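Local coordinates for monoamine oxidase regulatory protein, putative (Archaeoglobus fulgidus, PDB 1Q6W), which is of unproven function but carries a MaoC-like hot dog fold, as in hydratases and dehydratases that act on acyl thioesters, at residues D124-S129 with L154-T158; V71-L76 with K135-K139. One frame throughout, in Å; residues are numbered along the deposited sequence.

Interaction 1 and interaction 2 bear on the same antiparallel sheet at places whose centres lie 25 Å apart, with nearest atoms about 12 Å from each other. Strand 129-139 connects them: it starts at the hairpin end 124-129, where interaction 1 closes the far end of the sheet, and its later residues 135-139 carry the helix in interaction 2. The first contact is partly buried, and largely polar, a lysine of the chain's C-terminal part gripping a hairpin end through a carboxylate and main-chain oxygens. The centre of the second lies about 3 Å from that of the chain, and this contact is wholly apolar, methyl against methyl, with no hydrogen bond crossing it.

Interaction 1. Residues D124-S129 with L154-T158; sequences DFDEKS and LIRKT
Lys157 reaches with its side chain into the hairpin end 124-129, where strands 112-126 and 129-139 are joined, and ties it to the end of strand 145-156. Its NZ gives a hydrogen bond to Asp126 O, modelled at 2.5 Å, a length that is doubtful at this resolution. The same NZ forms a salt bridge with Asp124 OD1 at 2.9 Å, using the syn lone pair of the carboxylate, the two side chains meeting at about a right angle. The lysine bends at its third torsion (chi3 -74°), which turns the ammonium group into the hairpin end while CG packs against Ser129 CA. At the backbone, Lys157 N donates to Lys128 O over 2.8 Å, nearly straight at the hydrogen (167°).

Within the turn, Asp126 accepts from two neighbours. Its OD1 takes a bond from Ser129 OG that is modelled very short, and its OD2 takes a weak one from Lys128 N. Next to these polar groups, Leu154 CD2 packs beside Ser129, and Leu154 CD1 sits over one face of the Phe125 ring as a CH-pi contact, 4.3 Å from the centroid and offset toward the rim. Leu154 in turn packs on Ile93 and Phe96 of strand 92-103.

With an alanine at Lys157, Asp124 OD1 and Asp126 O would probably lose this donor, and the hairpin end would be tied less firmly to the C-terminal part of the chain. One ammonium group thus serves a carboxylate and a main-chain oxygen together, and its positive charge is likely to offset the negative charge that Asp124 brings to the hairpin end.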
ATOM      1  N   ASP A 124       4.726 -24.262  -3.938  1.00 73.28           N
ATOM      2  CA  ASP A 124       5.935 -24.425  -4.725  1.00 73.57           C
ATOM      3  C   ASP A 124       5.724 -23.514  -5.941  1.00 71.13           C
ATOM      4  O   ASP A 124       4.585 -23.272  -6.346  1.00 71.39           O
ATOM      5  CB  ASP A 124       6.117 -25.876  -5.165  1.00127.73           C
ATOM      6  CG  ASP A 124       7.455 -26.109  -5.840  1.00132.09           C
ATOM      7  OD1 ASP A 124       8.497 -25.840  -5.202  1.00130.87           O
ATOM      8  OD2 ASP A 124       7.466 -26.559  -7.006  1.00130.25           O
ATOM      9  N   PHE A 125       6.809 -22.989  -6.504  1.00 64.27           N
ATOM     10  CA  PHE A 125       6.695 -22.105  -7.655  1.00 61.77           C
ATOM     11  C   PHE A 125       7.455 -22.674  -8.844  1.00 64.06           C
ATOM     12  O   PHE A 125       6.909 -22.812  -9.942  1.00 64.54           O
ATOM     13  CB  PHE A 125       7.245 -20.723  -7.315  1.00 59.94           C
ATOM     14  CG  PHE A 125       7.004 -19.704  -8.383  1.00 50.55           C
ATOM     15  CD1 PHE A 125       5.718 -19.250  -8.650  1.00 46.94           C
ATOM     16  CD2 PHE A 125       8.061 -19.204  -9.132  1.00 47.19           C
ATOM     17  CE1 PHE A 125       5.479 -18.310  -9.648  1.00 45.15           C
ATOM     18  CE2 PHE A 125       7.838 -18.258 -10.141  1.00 45.26           C
ATOM     19  CZ  PHE A 125       6.541 -17.809 -10.398  1.00 45.03           C
ATOM     20  N   ASP A 126       8.723 -22.989  -8.608  1.00 68.27           N
ATOM     21  CA  ASP A 126       9.598 -23.559  -9.626  1.00 74.22           C
ATOM     22  C   ASP A 126      10.671 -24.347  -8.893  1.00 78.86           C
ATOM     23  O   ASP A 126      10.598 -24.505  -7.679  1.00 79.53           O
ATOM     24  CB  ASP A 126      10.230 -22.458 -10.487  1.00117.32           C
ATOM     25  CG  ASP A 126      11.114 -21.522  -9.689  1.00117.91           C
ATOM     26  OD1 ASP A 126      10.596 -20.844  -8.778  1.00116.67           O
ATOM     27  OD2 ASP A 126      12.329 -21.462  -9.970  1.00115.18           O
ATOM     28  N   GLU A 127      11.666 -24.835  -9.619  1.00 92.24           N
ATOM     29  CA  GLU A 127      12.729 -25.624  -9.008  1.00 96.66           C
ATOM     30  C   GLU A 127      13.669 -24.809  -8.131  1.00 94.54           C
ATOM     31  O   GLU A 127      14.450 -25.378  -7.366  1.00 92.90           O
ATOM     32  CB  GLU A 127      13.539 -26.352 -10.091  1.00151.84           C
ATOM     33  CG  GLU A 127      14.245 -25.445 -11.098  1.00162.40           C
ATOM     34  CD  GLU A 127      13.283 -24.592 -11.905  1.00168.38           C
ATOM     35  OE1 GLU A 127      12.357 -25.158 -12.522  1.00175.62           O
ATOM     36  OE2 GLU A 127      13.456 -23.355 -11.925  1.00175.63           O
ATOM     37  N   LYS A 128      13.587 -23.484  -8.228  1.00 77.84           N
ATOM     38  CA  LYS A 128      14.467 -22.625  -7.443  1.00 74.32           C
ATOM     39  C   LYS A 128      13.792 -21.761  -6.378  1.00 68.89           C
ATOM     40  O   LYS A 128      14.469 -21.084  -5.600  1.00 68.66           O
ATOM     41  CB  LYS A 128      15.291 -21.736  -8.379  1.00103.54           C
ATOM     42  CG  LYS A 128      16.239 -22.525  -9.266  1.00111.69           C
ATOM     43  CD  LYS A 128      17.206 -21.623 -10.005  1.00121.35           C
ATOM     44  CE  LYS A 128      18.206 -22.444 -10.804  1.00129.33           C
ATOM     45  NZ  LYS A 128      19.236 -21.586 -11.454  1.00141.01           N
ATOM     46  N   SER A 129      12.467 -21.789  -6.320  1.00 76.57           N
ATOM     47  CA  SER A 129      11.779 -20.982  -5.331  1.00 68.48           C
ATOM     48  C   SER A 129      10.319 -21.336  -5.127  1.00 64.45           C
ATOM     49  O   SER A 129       9.708 -22.041  -5.936  1.00 66.50           O
ATOM     50  CB  SER A 129      11.874 -19.513  -5.717  1.00 72.62           C
ATOM     51  OG  SER A 129      11.190 -19.283  -6.933  1.00 66.54           O
ATOM     52  N   LEU A 154       8.151 -14.092  -2.815  1.00 35.72           N
ATOM     53  CA  LEU A 154       8.753 -15.203  -3.529  1.00 35.46           C
ATOM     54  C   LEU A 154      10.146 -15.421  -2.916  1.00 36.16           C
ATOM     55  O   LEU A 154      11.023 -14.558  -3.006  1.00 35.48           O
ATOM     56  CB  LEU A 154       8.849 -14.865  -5.018  1.00 49.83           C
ATOM     57  CG  LEU A 154       9.219 -15.984  -5.981  1.00 50.60           C
ATOM     58  CD1 LEU A 154       8.875 -15.584  -7.392  1.00 48.46           C
ATOM     59  CD2 LEU A 154      10.692 -16.268  -5.858  1.00 52.00           C
ATOM     60  N   ILE A 155      10.347 -16.560  -2.264  1.00 57.88           N
ATOM     61  CA  ILE A 155      11.643 -16.807  -1.650  1.00 62.22           C
ATOM     62  C   ILE A 155      12.372 -18.035  -2.200  1.00 63.17           C
ATOM     63  O   ILE A 155      11.771 -19.059  -2.505  1.00 61.79           O
ATOM     64  CB  ILE A 155      11.521 -16.915  -0.109  1.00 63.45           C
ATOM     65  CG1 ILE A 155      10.907 -18.242   0.274  1.00 61.63           C
ATOM     66  CG2 ILE A 155      10.622 -15.801   0.430  1.00 56.38           C
ATOM     67  CD1 ILE A 155      10.774 -18.404   1.768  1.00 68.64           C
ATOM     68  N   ARG A 156      13.685 -17.893  -2.328  1.00 41.67           N
ATOM     69  CA  ARG A 156      14.580 -18.923  -2.845  1.00 45.68           C
ATOM     70  C   ARG A 156      14.606 -20.230  -2.052  1.00 48.57           C
ATOM     71  O   ARG A 156      14.521 -20.236  -0.824  1.00 48.32           O
ATOM     72  CB  ARG A 156      15.999 -18.358  -2.905  1.00 65.06           C
ATOM     73  CG  ARG A 156      16.972 -19.184  -3.700  1.00 65.96           C
ATOM     74  CD  ARG A 156      17.483 -18.369  -4.860  1.00 67.00           C
ATOM     75  NE  ARG A 156      18.138 -17.155  -4.384  1.00 70.61           N
ATOM     76  CZ  ARG A 156      18.338 -16.073  -5.129  1.00 72.75           C
ATOM     77  NH1 ARG A 156      17.932 -16.044  -6.396  1.00 75.40           N
ATOM     78  NH2 ARG A 156      18.948 -15.021  -4.605  1.00 73.38           N
ATOM     79  N   LYS A 157      14.740 -21.338  -2.775  1.00 50.18           N
ATOM     80  CA  LYS A 157      14.808 -22.654  -2.155  1.00 52.39           C
ATOM     81  C   LYS A 157      16.266 -23.003  -1.891  1.00 51.94           C
ATOM     82  O   LYS A 157      17.164 -22.498  -2.582  1.00 51.64           O
ATOM     83  CB  LYS A 157      14.156 -23.711  -3.059  1.00 62.18           C
ATOM     84  CG  LYS A 157      12.645 -23.561  -3.146  1.00 66.61           C
ATOM     85  CD  LYS A 157      11.945 -24.775  -3.714  1.00 75.85           C
ATOM     86  CE  LYS A 157      12.146 -24.879  -5.206  1.00 82.89           C
ATOM     87  NZ  LYS A 157      11.346 -26.003  -5.760  1.00 95.80           N
ATOM     88  N   THR A 158      16.503 -23.854  -0.894  1.00 74.69           N
ATOM     89  CA  THR A 158      17.862 -24.252  -0.542  1.00 73.50           C
ATOM     90  C   THR A 158      18.606 -24.862  -1.721  1.00 72.14           C
ATOM     91  O   THR A 158      18.025 -25.597  -2.531  1.00 73.17           O
ATOM     92  CB  THR A 158      17.885 -25.297   0.591  1.00 82.22           C
ATOM     93  OG1 THR A 158      17.012 -24.887   1.645  1.00 79.98           O
ATOM     94  CG2 THR A 158      19.294 -25.437   1.157  1.00 78.48           C
TER

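Interaction 2. Residues V71-L76 with K135-K139; sequences VLSIAL and KLEVK
Ala75 presents its CB to two side chains of the strand, Val138 and Leu136, and the small methyl lets the helix come close at this point: the CA atoms of Ala75 and Val138 are 6.8 Å apart. Val138 CG2 meets Ala75 CB at 3.6 Å, while its other branch, CG1, anti to the backbone N (chi1 -172°), turns to Val71 and meets Val71 CG1 at 4.1 Å. The two branches thus reach residues one helical turn apart.

Leu136 fills the neighbouring hollow. A single methyl, CD2, is the bump: it lies 3.7 Å from Leu76 CD2 and 3.8 Å from Leu72 CD1, and it also touches Ala75 CB. Leu72 and Leu76 thus form two walls, with Ala75 as the low third side. Leu72 and Leu76 also pack on Met69 of the second subunit, which places this end of the contact beside the dimer interface. Towards the neighbouring strand 112-126, Val71 rests on Ile113 and Ala75 on Ala115.

The axes of the short helix and strand segments approach to 9.4 Å and run 111° apart, with helix 68-84 laid across the strands. A long helix packed against a curved antiparallel sheet is the hallmark of the hot dog fold.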
ATOM      1  N   VAL A  71      -0.858   3.413   7.040  1.00 32.79           N
ATOM      2  CA  VAL A  71      -0.857   2.389   8.072  1.00 30.71           C
ATOM      3  C   VAL A  71      -0.321   1.064   7.527  1.00 32.80           C
ATOM      4  O   VAL A  71       0.427   0.346   8.206  1.00 33.91           O
ATOM      5  CB  VAL A  71      -2.271   2.165   8.648  1.00 21.61           C
ATOM      6  CG1 VAL A  71      -2.197   1.171   9.787  1.00 20.81           C
ATOM      7  CG2 VAL A  71      -2.853   3.492   9.150  1.00 18.29           C
ATOM      8  N   LEU A  72      -0.701   0.743   6.297  1.00 21.61           N
ATOM      9  CA  LEU A  72      -0.255  -0.491   5.683  1.00 21.01           C
ATOM     10  C   LEU A  72       1.261  -0.452   5.485  1.00 20.98           C
ATOM     11  O   LEU A  72       1.963  -1.394   5.822  1.00 21.02           O
ATOM     12  CB  LEU A  72      -0.979  -0.698   4.347  1.00 19.32           C
ATOM     13  CG  LEU A  72      -0.671  -2.001   3.590  1.00 19.98           C
ATOM     14  CD1 LEU A  72      -0.863  -3.210   4.513  1.00 16.14           C
ATOM     15  CD2 LEU A  72      -1.559  -2.104   2.348  1.00 18.14           C
ATOM     16  N   SER A  73       1.759   0.654   4.952  1.00 25.69           N
ATOM     17  CA  SER A  73       3.187   0.828   4.719  1.00 25.91           C
ATOM     18  C   SER A  73       3.995   0.753   6.016  1.00 27.68           C
ATOM     19  O   SER A  73       5.011   0.053   6.085  1.00 27.99           O
ATOM     20  CB  SER A  73       3.456   2.167   4.039  1.00 34.69           C
ATOM     21  OG  SER A  73       2.958   2.164   2.717  1.00 39.62           O
ATOM     22  N   ILE A  74       3.560   1.480   7.043  1.00 18.06           N
ATOM     23  CA  ILE A  74       4.271   1.429   8.299  1.00 16.16           C
ATOM     24  C   ILE A  74       4.249   0.016   8.867  1.00 18.77           C
ATOM     25  O   ILE A  74       5.244  -0.466   9.385  1.00 18.53           O
ATOM     26  CB  ILE A  74       3.696   2.421   9.320  1.00 17.00           C
ATOM     27  CG1 ILE A  74       3.987   3.873   8.860  1.00 15.98           C
ATOM     28  CG2 ILE A  74       4.325   2.160  10.693  1.00 17.68           C
ATOM     29  CD1 ILE A  74       3.551   4.954   9.848  1.00 13.59           C
ATOM     30  N   ALA A  75       3.113  -0.665   8.734  1.00 37.54           N
ATOM     31  CA  ALA A  75       2.968  -2.038   9.230  1.00 36.60           C
ATOM     32  C   ALA A  75       3.961  -2.979   8.557  1.00 36.62           C
ATOM     33  O   ALA A  75       4.777  -3.603   9.231  1.00 36.31           O
ATOM     34  CB  ALA A  75       1.556  -2.524   8.995  1.00 31.12           C
ATOM     35  N   LEU A  76       3.884  -3.089   7.230  1.00 19.99           N
ATOM     36  CA  LEU A  76       4.803  -3.954   6.509  1.00 23.63           C
ATOM     37  C   LEU A  76       6.244  -3.593   6.873  1.00 26.38           C
ATOM     38  O   LEU A  76       7.107  -4.454   7.011  1.00 25.15           O
ATOM     39  CB  LEU A  76       4.592  -3.795   5.021  1.00 19.28           C
ATOM     40  CG  LEU A  76       3.245  -4.341   4.526  1.00 26.61           C
ATOM     41  CD1 LEU A  76       3.016  -3.977   3.055  1.00 23.98           C
ATOM     42  CD2 LEU A  76       3.203  -5.876   4.732  1.00 23.11           C
ATOM     43  N   LYS A 135      -0.135 -13.488   6.841  1.00 32.99           N
ATOM     44  CA  LYS A 135      -1.351 -12.828   7.268  1.00 36.11           C
ATOM     45  C   LYS A 135      -0.877 -11.652   8.112  1.00 37.42           C
ATOM     46  O   LYS A 135      -0.166 -11.837   9.097  1.00 35.76           O
ATOM     47  CB  LYS A 135      -2.217 -13.758   8.117  1.00 54.20           C
ATOM     48  CG  LYS A 135      -3.567 -13.171   8.463  1.00 59.90           C
ATOM     49  CD  LYS A 135      -4.381 -14.129   9.325  1.00 69.43           C
ATOM     50  CE  LYS A 135      -5.834 -13.670   9.470  1.00 76.94           C
ATOM     51  NZ  LYS A 135      -5.961 -12.320  10.099  1.00 84.70           N
ATOM     52  N   LEU A 136      -1.243 -10.441   7.713  1.00 30.70           N
ATOM     53  CA  LEU A 136      -0.843  -9.259   8.443  1.00 29.05           C
ATOM     54  C   LEU A 136      -1.964  -8.756   9.338  1.00 28.08           C
ATOM     55  O   LEU A 136      -3.127  -8.690   8.926  1.00 27.92           O
ATOM     56  CB  LEU A 136      -0.438  -8.157   7.466  1.00 42.50           C
ATOM     57  CG  LEU A 136      -0.010  -6.827   8.083  1.00 44.11           C
ATOM     58  CD1 LEU A 136       1.222  -7.038   8.941  1.00 44.01           C
ATOM     59  CD2 LEU A 136       0.295  -5.832   6.991  1.00 44.65           C
ATOM     60  N   GLU A 137      -1.609  -8.397  10.566  1.00 46.15           N
ATOM     61  CA  GLU A 137      -2.574  -7.871  11.521  1.00 45.75           C
ATOM     62  C   GLU A 137      -2.004  -6.644  12.200  1.00 44.11           C
ATOM     63  O   GLU A 137      -0.881  -6.664  12.691  1.00 46.67           O
ATOM     64  CB  GLU A 137      -2.922  -8.920  12.567  1.00 46.23           C
ATOM     65  CG  GLU A 137      -4.198  -9.655  12.273  1.00 50.72           C
ATOM     66  CD  GLU A 137      -4.500 -10.726  13.293  1.00 55.51           C
ATOM     67  OE1 GLU A 137      -4.344 -10.467  14.511  1.00 58.68           O
ATOM     68  OE2 GLU A 137      -4.904 -11.832  12.871  1.00 61.77           O
ATOM     69  N   VAL A 138      -2.782  -5.572  12.211  1.00 24.94           N
ATOM     70  CA  VAL A 138      -2.362  -4.326  12.832  1.00 25.74           C
ATOM     71  C   VAL A 138      -3.351  -3.960  13.945  1.00 26.02           C
ATOM     72  O   VAL A 138      -4.554  -3.869  13.694  1.00 24.43           O
ATOM     73  CB  VAL A 138      -2.313  -3.191  11.787  1.00 27.48           C
ATOM     74  CG1 VAL A 138      -1.685  -1.950  12.395  1.00 31.44           C
ATOM     75  CG2 VAL A 138      -1.535  -3.626  10.588  1.00 32.01           C
ATOM     76  N   LYS A 139      -2.844  -3.766  15.164  1.00 33.08           N
ATOM     77  CA  LYS A 139      -3.699  -3.422  16.308  1.00 38.49           C
ATOM     78  C   LYS A 139      -3.263  -2.111  16.947  1.00 36.13           C
ATOM     79  O   LYS A 139      -2.083  -1.766  16.887  1.00 32.98           O
ATOM     80  CB  LYS A 139      -3.654  -4.524  17.382  1.00 25.68           C
ATOM     81  CG  LYS A 139      -4.231  -5.870  16.948  1.00 34.98           C
ATOM     82  CD  LYS A 139      -4.073  -6.896  18.062  1.00 45.61           C
ATOM     83  CE  LYS A 139      -4.590  -8.278  17.665  1.00 53.97           C
ATOM     84  NZ  LYS A 139      -4.224  -9.296  18.688  1.00 63.73           N
TER